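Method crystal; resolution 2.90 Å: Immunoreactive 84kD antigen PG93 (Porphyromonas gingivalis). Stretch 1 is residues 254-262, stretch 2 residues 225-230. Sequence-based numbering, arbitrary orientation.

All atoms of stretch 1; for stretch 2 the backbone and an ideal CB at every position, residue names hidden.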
# COMPACT_ATOMS: atom_id res chain seq x y z
N PHE A 254 -36.23 -3.57 -2.78
CA PHE A 254 -36.23 -3.88 -1.36
C PHE A 254 -37.40 -4.82 -1.07
O PHE A 254 -38.56 -4.41 -1.18
CB PHE A 254 -36.29 -2.60 -0.51
CG PHE A 254 -36.45 -2.85 0.98
CD1 PHE A 254 -35.66 -3.80 1.62
CD2 PHE A 254 -37.38 -2.15 1.72
CE1 PHE A 254 -35.81 -4.05 2.98
CE2 PHE A 254 -37.53 -2.39 3.09
CZ PHE A 254 -36.74 -3.34 3.71
N ILE A 255 -37.08 -6.08 -0.70
CA ILE A 255 -38.07 -7.10 -0.38
C ILE A 255 -38.13 -7.28 1.14
O ILE A 255 -37.10 -7.50 1.77
CB ILE A 255 -37.79 -8.45 -1.11
CG1 ILE A 255 -37.73 -8.25 -2.64
CG2 ILE A 255 -38.81 -9.57 -0.74
CD1 ILE A 255 -36.56 -8.91 -3.28
N GLU A 256 -39.34 -7.17 1.72
CA GLU A 256 -39.49 -7.36 3.15
C GLU A 256 -40.64 -8.36 3.42
O GLU A 256 -41.27 -8.83 2.47
CB GLU A 256 -39.65 -6.02 3.88
CG GLU A 256 -40.88 -5.22 3.50
CD GLU A 256 -40.79 -3.78 3.92
OE1 GLU A 256 -40.74 -3.51 5.15
OE2 GLU A 256 -40.78 -2.90 3.02
N LYS A 257 -40.86 -8.73 4.71
CA LYS A 257 -41.87 -9.68 5.18
C LYS A 257 -43.18 -9.59 4.42
O LYS A 257 -43.75 -8.51 4.25
CB LYS A 257 -42.18 -9.45 6.66
CG LYS A 257 -41.18 -9.99 7.68
CD LYS A 257 -41.36 -9.35 9.10
CE LYS A 257 -42.77 -9.41 9.68
NZ LYS A 257 -42.84 -8.87 11.07
N GLY A 258 -43.69 -10.74 4.03
CA GLY A 258 -44.97 -10.83 3.35
C GLY A 258 -44.87 -10.46 1.90
O GLY A 258 -45.88 -10.17 1.27
N ARG A 259 -43.63 -10.49 1.36
CA ARG A 259 -43.29 -10.27 -0.04
C ARG A 259 -43.61 -8.84 -0.52
O ARG A 259 -43.93 -8.65 -1.70
CB ARG A 259 -43.95 -11.31 -0.96
CG ARG A 259 -43.58 -12.74 -0.60
CD ARG A 259 -44.54 -13.69 -1.25
NE ARG A 259 -44.30 -15.07 -0.85
CZ ARG A 259 -44.64 -16.12 -1.59
NH1 ARG A 259 -45.21 -15.95 -2.77
NH2 ARG A 259 -44.39 -17.35 -1.15
N LYS A 260 -43.51 -7.86 0.39
CA LYS A 260 -43.69 -6.45 0.04
C LYS A 260 -42.42 -6.01 -0.66
O LYS A 260 -41.32 -6.28 -0.17
CB LYS A 260 -43.99 -5.60 1.28
CG LYS A 260 -44.19 -4.11 1.01
CD LYS A 260 -44.01 -3.31 2.31
CE LYS A 260 -44.71 -1.98 2.34
NZ LYS A 260 -44.64 -1.38 3.70
N THR A 261 -42.57 -5.43 -1.83
CA THR A 261 -41.44 -4.98 -2.63
C THR A 261 -41.55 -3.48 -2.84
O THR A 261 -42.65 -2.98 -3.13
CB THR A 261 -41.36 -5.76 -3.96
OG1 THR A 261 -41.55 -7.16 -3.74
CG2 THR A 261 -40.04 -5.56 -4.66
N THR A 262 -40.41 -2.77 -2.65
CA THR A 262 -40.30 -1.32 -2.86
C THR A 262 -39.11 -1.07 -3.78
O THR A 262 -38.03 -1.61 -3.55
CB THR A 262 -40.16 -0.55 -1.53
OG1 THR A 262 -41.21 -0.90 -0.63
CG2 THR A 262 -40.15 0.94 -1.72
N UNK A 225 -41.10 -22.73 -5.83
CA UNK A 225 -40.80 -21.38 -6.30
C UNK A 225 -41.75 -20.82 -7.34
O UNK A 225 -42.09 -21.48 -8.33
CB UNK A 225 -39.38 -21.36 -6.88
N UNK A 226 -42.13 -19.55 -7.13
CA UNK A 226 -42.87 -18.71 -8.06
C UNK A 226 -42.09 -17.41 -8.26
O UNK A 226 -41.32 -17.00 -7.40
CB UNK A 226 -44.29 -18.43 -7.55
N UNK A 227 -42.22 -16.82 -9.44
CA UNK A 227 -41.46 -15.61 -9.80
C UNK A 227 -41.98 -14.41 -9.03
O UNK A 227 -43.18 -14.14 -9.11
CB UNK A 227 -41.54 -15.34 -11.30
N UNK A 228 -41.10 -13.69 -8.29
CA UNK A 228 -41.47 -12.50 -7.50
C UNK A 228 -41.34 -11.25 -8.38
O UNK A 228 -42.34 -10.57 -8.64
CB UNK A 228 -40.59 -12.37 -6.25
N UNK A 229 -40.12 -10.97 -8.86
CA UNK A 229 -39.91 -9.87 -9.79
C UNK A 229 -38.86 -10.28 -10.82
O UNK A 229 -38.18 -11.29 -10.66
CB UNK A 229 -39.48 -8.60 -9.05
N UNK A 230 -38.77 -9.50 -11.89
CA UNK A 230 -37.82 -9.72 -12.96
C UNK A 230 -36.87 -8.55 -13.01
O UNK A 230 -37.12 -7.57 -13.71
CB UNK A 230 -38.53 -9.91 -14.30

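Stretch 1 is a hairpin: Phe254 pairs with Thr262, and Glu256 with Lys260, through backbone hydrogen bonds, the one from Lys260 N to Glu256 O being weak, and the turn runs through Lys257, Gly258 and Arg259. Ile255, Arg259 and Thr261 direct their CA-to-CB bonds toward stretch 2, and they set what its positions meet.

Position 225 points its CA-to-CB bond away from the hairpin and has nothing of stretch 1 within 5.5 Å of its ideal CB. A phi of -79° and psi of 136° suit most residues, proline among them, so the choice is open. The deposited residue is Pro225, which makes no contact with stretch 1.

Position 226 points sideways, yet its ideal CB lies 5.5 Å from Arg259 NH1. That guanidinium offers positive charge and N-H donors, so an acidic side chain long enough to reach it fits best; a glutamine could also serve, as a neutral acceptor of similar reach. The deposited residue is Glu226. With chi1 at 68° (p) and chi2 at -169° (t), its carboxylate comes nearer the hairpin than the CB direction alone suggests. Arg259 NH1 donates to Glu226 OE2 at 3.0 Å, with an N-H...acceptor angle of 169°. The bond is nearly straight, and the oxygen lies at the guanidinium edge, near its plane; the opposite charges make it a salt bridge.

Position 227 is out of reach of the hairpin, which therefore sets no preference. It is Leu227.

Position 228 points toward stretch 1, but nothing there lies within 5.5 Å of its ideal CB. The gap calls for a side chain of some length, and the carbon-rich surface of Ile255 and the CB of Arg259 favour leucine, isoleucine or methionine. Leu228 is deposited, with chi1 t and chi2 p. Its branched end spans the gap: Leu228 CD2 packs 4.0 Å from Ile255 CG2 and Leu228 CD1 lies 4.1 Å from Arg259 CB; both branches come close to Thr261, with Leu228 CD1 4.2 Å and Leu228 CD2 4.3 Å from Thr261 OG1.

Position 229 also points toward the hairpin, its ideal CB 5.4 Å from Thr261 CG2. The methyl groups of Thr261 and Ile255 make an aliphatic residue a natural choice, with valine, isoleucine, leucine and methionine all plausible. The deposited Leu229 has chi1 at 60° (p) and chi2 at -76° (m). Leu229 CD1 sits 4.1 Å from Ile255 CD1 and 4.2 Å from Thr261 CG2, so a single methyl touches both residues.

Position 230 lies beyond the hairpin's reach, and many residues would do. It is Ser230.

Stretch 2 225-230: PELLLS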
# COMPACT_ATOMS: atom_id res chain seq x y z
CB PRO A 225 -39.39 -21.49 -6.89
CG PRO A 225 -38.96 -22.92 -6.70
CD PRO A 225 -40.18 -23.72 -6.45
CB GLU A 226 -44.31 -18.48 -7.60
CG GLU A 226 -44.50 -17.63 -6.37
CD GLU A 226 -45.92 -17.68 -5.86
OE1 GLU A 226 -46.84 -17.31 -6.64
OE2 GLU A 226 -46.13 -18.12 -4.70
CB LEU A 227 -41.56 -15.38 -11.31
CG LEU A 227 -40.73 -14.22 -11.88
CD1 LEU A 227 -39.29 -14.60 -12.03
CD2 LEU A 227 -41.26 -13.78 -13.22
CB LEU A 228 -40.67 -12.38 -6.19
CG LEU A 228 -40.93 -11.19 -5.29
CD1 LEU A 228 -42.30 -11.21 -4.70
CD2 LEU A 228 -39.94 -11.15 -4.18
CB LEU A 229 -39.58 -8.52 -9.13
CG LEU A 229 -38.37 -8.27 -8.21
CD1 LEU A 229 -38.56 -8.84 -6.84
CD2 LEU A 229 -37.02 -8.65 -8.83
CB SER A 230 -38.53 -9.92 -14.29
OG SER A 230 -39.65 -10.79 -14.22
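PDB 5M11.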